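Local structure of 3-oxosteroid 1-dehydrogenase (Sterolibacterium denitrificans, 7P18) at residues 157-169 with 181-193. The protein probably catalyses the FAD-dependent 1,2-dehydrogenation of 3-oxosteroids, passing the electrons to an acceptor and yielding 3-oxo-Delta(1)-steroids. Numbering follows the deposited sequence.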
loop_
_atom_site.group_PDB
_atom_site.type_symbol
_atom_site.label_atom_id
_atom_site.label_comp_id
_atom_site.label_asym_id
_atom_site.label_seq_id
_atom_site.Cartn_x
_atom_site.Cartn_y
_atom_site.Cartn_z
ATOM N N LEU A 157 0.453 -6.792 13.638
ATOM C CA LEU A 157 -0.236 -7.653 14.629
ATOM C C LEU A 157 -0.003 -7.103 16.037
ATOM O O LEU A 157 1.052 -6.469 16.272
ATOM C CB LEU A 157 0.308 -9.075 14.506
ATOM C CG LEU A 157 0.257 -9.698 13.116
ATOM C CD1 LEU A 157 1.039 -11.008 13.087
ATOM C CD2 LEU A 157 -1.180 -9.914 12.661
ATOM N N LEU A 158 -0.935 -7.378 16.945
ATOM C CA LEU A 158 -0.859 -6.931 18.358
ATOM C C LEU A 158 0.148 -7.800 19.112
ATOM O O LEU A 158 -0.070 -9.041 19.155
ATOM C CB LEU A 158 -2.238 -7.065 19.006
ATOM C CG LEU A 158 -2.353 -6.482 20.410
ATOM C CD1 LEU A 158 -1.913 -5.031 20.419
ATOM C CD2 LEU A 158 -3.768 -6.637 20.937
ATOM N N MET A 159 1.155 -7.165 19.725
ATOM C CA MET A 159 2.305 -7.850 20.390
ATOM C C MET A 159 2.914 -8.844 19.388
ATOM O O MET A 159 3.346 -9.921 19.828
ATOM C CB MET A 159 1.882 -8.611 21.661
ATOM C CG MET A 159 1.220 -7.765 22.751
ATOM S SD MET A 159 2.129 -6.260 23.227
ATOM C CE MET A 159 0.988 -5.519 24.400
ATOM N N GLY A 160 2.885 -8.514 18.086
ATOM C CA GLY A 160 3.340 -9.372 16.973
ATOM C C GLY A 160 2.617 -10.703 16.888
ATOM O O GLY A 160 3.191 -11.636 16.317
ATOM N N LYS A 161 1.393 -10.805 17.399
ATOM C CA LYS A 161 0.638 -12.082 17.482
ATOM C C LYS A 161 -0.765 -11.928 16.870
ATOM O O LYS A 161 -1.105 -12.691 15.944
ATOM C CB LYS A 161 0.512 -12.546 18.939
ATOM C CG LYS A 161 1.836 -12.757 19.672
ATOM C CD LYS A 161 1.776 -13.775 20.798
ATOM C CE LYS A 161 2.787 -13.510 21.899
ATOM N NZ LYS A 161 4.162 -13.343 21.369
ATOM N N ALA A 162 -1.557 -10.996 17.410
ATOM C CA ALA A 162 -3.030 -10.961 17.274
ATOM C C ALA A 162 -3.429 -10.012 16.138
ATOM O O ALA A 162 -2.975 -8.859 16.126
ATOM C CB ALA A 162 -3.661 -10.553 18.580
ATOM N N SER A 163 -4.226 -10.520 15.205
ATOM C CA SER A 163 -4.724 -9.737 14.035
ATOM C C SER A 163 -5.699 -8.674 14.552
ATOM O O SER A 163 -6.517 -9.019 15.448
ATOM C CB SER A 163 -5.348 -10.631 13.042
ATOM O OG SER A 163 -4.360 -11.468 12.445
ATOM N N MET A 164 -5.613 -7.441 14.028
ATOM C CA MET A 164 -6.648 -6.390 14.253
ATOM C C MET A 164 -7.039 -5.717 12.931
ATOM O O MET A 164 -6.224 -5.706 11.988
ATOM C CB MET A 164 -6.115 -5.313 15.191
ATOM C CG MET A 164 -5.672 -5.878 16.558
ATOM S SD MET A 164 -4.903 -4.606 17.575
ATOM C CE MET A 164 -3.728 -3.847 16.430
ATOM N N THR A 165 -8.247 -5.148 12.892
ATOM C CA THR A 165 -8.701 -4.219 11.833
ATOM C C THR A 165 -8.042 -2.885 12.113
ATOM O O THR A 165 -7.627 -2.656 13.270
ATOM C CB THR A 165 -10.226 -4.073 11.836
ATOM O OG1 THR A 165 -10.615 -3.494 13.089
ATOM C CG2 THR A 165 -10.908 -5.404 11.629
ATOM N N ALA A 166 -7.931 -2.035 11.105
ATOM C CA ALA A 166 -7.447 -0.643 11.253
ATOM C C ALA A 166 -8.380 0.098 12.211
ATOM O O ALA A 166 -7.890 0.897 13.023
ATOM C CB ALA A 166 -7.356 0.058 9.926
ATOM N N THR A 167 -9.679 -0.179 12.133
ATOM C CA THR A 167 -10.678 0.442 13.042
ATOM C C THR A 167 -10.324 0.078 14.498
ATOM O O THR A 167 -10.124 1.013 15.290
ATOM C CB THR A 167 -12.099 0.000 12.680
ATOM O OG1 THR A 167 -12.301 0.337 11.297
ATOM C CG2 THR A 167 -13.134 0.659 13.570
ATOM N N GLU A 168 -10.243 -1.220 14.801
ATOM C CA GLU A 168 -9.912 -1.771 16.152
ATOM C C GLU A 168 -8.580 -1.182 16.593
ATOM O O GLU A 168 -8.489 -0.720 17.733
ATOM C CB GLU A 168 -9.766 -3.292 16.157
ATOM C CG GLU A 168 -11.053 -4.070 16.255
ATOM C CD GLU A 168 -10.811 -5.520 15.949
ATOM O OE1 GLU A 168 -9.670 -5.822 15.552
ATOM O OE2 GLU A 168 -11.764 -6.339 16.064
ATOM N N ALA A 169 -7.588 -1.188 15.708
ATOM C CA ALA A 169 -6.248 -0.614 15.959
ATOM C C ALA A 169 -6.396 0.848 16.363
ATOM O O ALA A 169 -6.114 1.112 17.524
ATOM C CB ALA A 169 -5.339 -0.755 14.753
ATOM N N LEU A 181 -9.620 -2.468 26.980
ATOM C CA LEU A 181 -10.553 -3.603 26.708
ATOM C C LEU A 181 -10.253 -4.202 25.320
ATOM O O LEU A 181 -10.450 -5.441 25.148
ATOM C CB LEU A 181 -12.016 -3.144 26.776
ATOM C CG LEU A 181 -13.051 -4.266 26.627
ATOM C CD1 LEU A 181 -13.353 -4.886 27.986
ATOM C CD2 LEU A 181 -14.344 -3.776 25.962
ATOM N N GLN A 182 -9.810 -3.375 24.363
ATOM C CA GLN A 182 -9.553 -3.823 22.964
ATOM C C GLN A 182 -8.359 -4.789 22.986
ATOM O O GLN A 182 -8.507 -5.950 22.523
ATOM C CB GLN A 182 -9.289 -2.632 22.036
ATOM C CG GLN A 182 -9.168 -3.018 20.562
ATOM C CD GLN A 182 -10.305 -3.885 20.081
ATOM O OE1 GLN A 182 -11.462 -3.480 20.004
ATOM N NE2 GLN A 182 -9.981 -5.112 19.736
ATOM N N VAL A 183 -7.233 -4.323 23.527
ATOM C CA VAL A 183 -6.006 -5.143 23.756
ATOM C C VAL A 183 -6.414 -6.476 24.401
ATOM O O VAL A 183 -6.020 -7.542 23.881
ATOM C CB VAL A 183 -4.981 -4.374 24.601
ATOM C CG1 VAL A 183 -3.875 -5.289 25.102
ATOM C CG2 VAL A 183 -4.392 -3.189 23.846
ATOM N N ILE A 184 -7.206 -6.417 25.472
ATOM C CA ILE A 184 -7.679 -7.606 26.240
ATOM C C ILE A 184 -8.557 -8.474 25.333
ATOM O O ILE A 184 -8.386 -9.720 25.347
ATOM C CB ILE A 184 -8.415 -7.178 27.537
ATOM C CG1 ILE A 184 -7.448 -6.947 28.705
ATOM C CG2 ILE A 184 -9.507 -8.173 27.921
ATOM C CD1 ILE A 184 -6.584 -5.700 28.601
ATOM N N LYS A 185 -9.466 -7.866 24.569
ATOM C CA LYS A 185 -10.394 -8.626 23.693
ATOM C C LYS A 185 -9.539 -9.379 22.655
ATOM O O LYS A 185 -9.772 -10.590 22.451
ATOM C CB LYS A 185 -11.438 -7.671 23.099
ATOM C CG LYS A 185 -12.616 -8.336 22.389
ATOM C CD LYS A 185 -13.662 -7.368 21.829
ATOM C CE LYS A 185 -13.142 -6.396 20.781
ATOM N NZ LYS A 185 -12.624 -7.060 19.554
ATOM N N SER A 186 -8.548 -8.695 22.078
ATOM C CA SER A 186 -7.758 -9.162 20.903
ATOM C C SER A 186 -6.827 -10.305 21.332
ATOM O O SER A 186 -6.958 -11.429 20.789
ATOM C CB SER A 186 -6.998 -8.025 20.260
ATOM O OG SER A 186 -7.879 -7.123 19.590
ATOM N N LEU A 187 -5.972 -10.055 22.317
ATOM C CA LEU A 187 -5.028 -11.077 22.852
ATOM C C LEU A 187 -5.814 -12.184 23.547
ATOM O O LEU A 187 -5.485 -13.365 23.345
ATOM C CB LEU A 187 -4.013 -10.380 23.754
ATOM C CG LEU A 187 -2.975 -9.590 22.970
ATOM C CD1 LEU A 187 -2.285 -8.566 23.844
ATOM C CD2 LEU A 187 -1.963 -10.538 22.333
ATOM N N GLY A 188 -6.881 -11.814 24.241
ATOM C CA GLY A 188 -7.869 -12.762 24.778
ATOM C C GLY A 188 -8.297 -13.785 23.749
ATOM O O GLY A 188 -8.049 -14.988 23.984
ATOM N N ARG A 189 -8.912 -13.335 22.647
ATOM C CA ARG A 189 -9.452 -14.210 21.563
ATOM C C ARG A 189 -8.356 -15.196 21.126
ATOM O O ARG A 189 -8.673 -16.381 20.937
ATOM C CB ARG A 189 -9.904 -13.344 20.375
ATOM C CG ARG A 189 -10.651 -14.088 19.277
ATOM C CD ARG A 189 -10.728 -13.283 17.989
ATOM N NE ARG A 189 -9.391 -13.063 17.440
ATOM C CZ ARG A 189 -8.824 -11.877 17.247
ATOM N NH1 ARG A 189 -9.493 -10.761 17.511
ATOM N NH2 ARG A 189 -7.593 -11.808 16.762
ATOM N N TYR A 190 -7.129 -14.683 20.959
ATOM C CA TYR A 190 -5.928 -15.384 20.414
ATOM C C TYR A 190 -5.559 -16.579 21.319
ATOM O O TYR A 190 -5.460 -17.732 20.831
ATOM C CB TYR A 190 -4.774 -14.382 20.284
ATOM C CG TYR A 190 -3.450 -14.973 19.859
ATOM C CD1 TYR A 190 -2.606 -15.577 20.779
ATOM C CD2 TYR A 190 -3.038 -14.930 18.535
ATOM C CE1 TYR A 190 -1.400 -16.139 20.391
ATOM C CE2 TYR A 190 -1.828 -15.475 18.134
ATOM C CZ TYR A 190 -1.011 -16.090 19.067
ATOM O OH TYR A 190 0.178 -16.630 18.687
ATOM N N TYR A 191 -5.389 -16.320 22.615
ATOM C CA TYR A 191 -4.941 -17.340 23.600
ATOM C C TYR A 191 -6.057 -18.362 23.825
ATOM O O TYR A 191 -5.733 -19.544 23.964
ATOM C CB TYR A 191 -4.393 -16.658 24.846
ATOM C CG TYR A 191 -3.024 -16.064 24.616
ATOM C CD1 TYR A 191 -1.931 -16.880 24.371
ATOM C CD2 TYR A 191 -2.807 -14.700 24.664
ATOM C CE1 TYR A 191 -0.665 -16.358 24.148
ATOM C CE2 TYR A 191 -1.549 -14.157 24.439
ATOM C CZ TYR A 191 -0.469 -14.990 24.187
ATOM O OH TYR A 191 0.788 -14.480 23.989
ATOM N N LEU A 192 -7.323 -17.960 23.767
ATOM C CA LEU A 192 -8.459 -18.874 24.055
ATOM C C LEU A 192 -8.881 -19.625 22.785
ATOM O O LEU A 192 -9.895 -20.366 22.837
ATOM C CB LEU A 192 -9.594 -18.052 24.666
ATOM C CG LEU A 192 -9.141 -17.076 25.760
ATOM C CD1 LEU A 192 -10.329 -16.555 26.553
ATOM C CD2 LEU A 192 -8.107 -17.699 26.697
ATOM N N ASP A 193 -8.123 -19.483 21.692
ATOM C CA ASP A 193 -8.438 -20.116 20.382
ATOM C C ASP A 193 -7.808 -21.512 20.386
ATOM O O ASP A 193 -6.906 -21.763 19.562
ATOM C CB ASP A 193 -7.930 -19.237 19.230
ATOM C CG ASP A 193 -8.577 -19.528 17.888
ATOM O OD1 ASP A 193 -9.598 -20.239 17.877
ATOM O OD2 ASP A 193 -8.044 -19.043 16.857
HETATM O O HOH W 1 -8.577 -7.863 16.874
#
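Lys161 lies over one face of the Tyr190 ring: its CB stands 4.1 Å from the ring centroid and 23° off the normal, a CH-pi contact, while CG of Tyr191 sits in plane at the ring's edge. The Tyr191 ring has Tyr190 CD1 over the centre of one face. The Arg189 guanidinium has Ser186 O over one face; at its edge, in plane, are Ser163 N and a water. These groups seat a short, weakly bonded hairpin of strands 157-158 and 162-163, with a type II turn from Leu157 to Gly160, against helix 179-191. Lys161 and Ala162 both face Leu158 in a classic beta bulge, evident from Leu158 O accepting from both their backbone N atoms. The Tyr190 chi1 of 175°, CG anti to the backbone N, brings the ring face against Lys161 CB, and Tyr190 OH bonds to Arg201 O. Replacing Tyr190 by an alanine is likely to leave the Lys161 methylenes without the ring they pack on and Arg201 O without its hydroxyl partner. Leu158 and Leu187 cross at about a right angle, CD2 of Leu158 coming within 3.7 Å of Leu187 CG and 3.6 Å of Ser186 CB. Arg189 NH2 meets Ser163 O on a lone pair in the carbonyl plane at 3.3 Å (N-H...O 157°), the O tilted somewhat from the guanidinium plane, and is salt-bridged to Asp203, which also accepts from Ser163 N. Thr165 and Glu168 form a capping box, Glu168 N donating to Thr165 OG1 (2.9 Å) and Thr165 N to Glu168 OE1, that starts helix 166-174, whose Ala166 touches the bound androstadienedione. Glu168 OE2 makes a long salt bridge with Lys185 NZ, 3.7 Å. The water O donates to Glu168 OE1 (2.7 Å) and Ser163 O (2.8 Å), and accepts from Ser186 OG and Arg189 NH1.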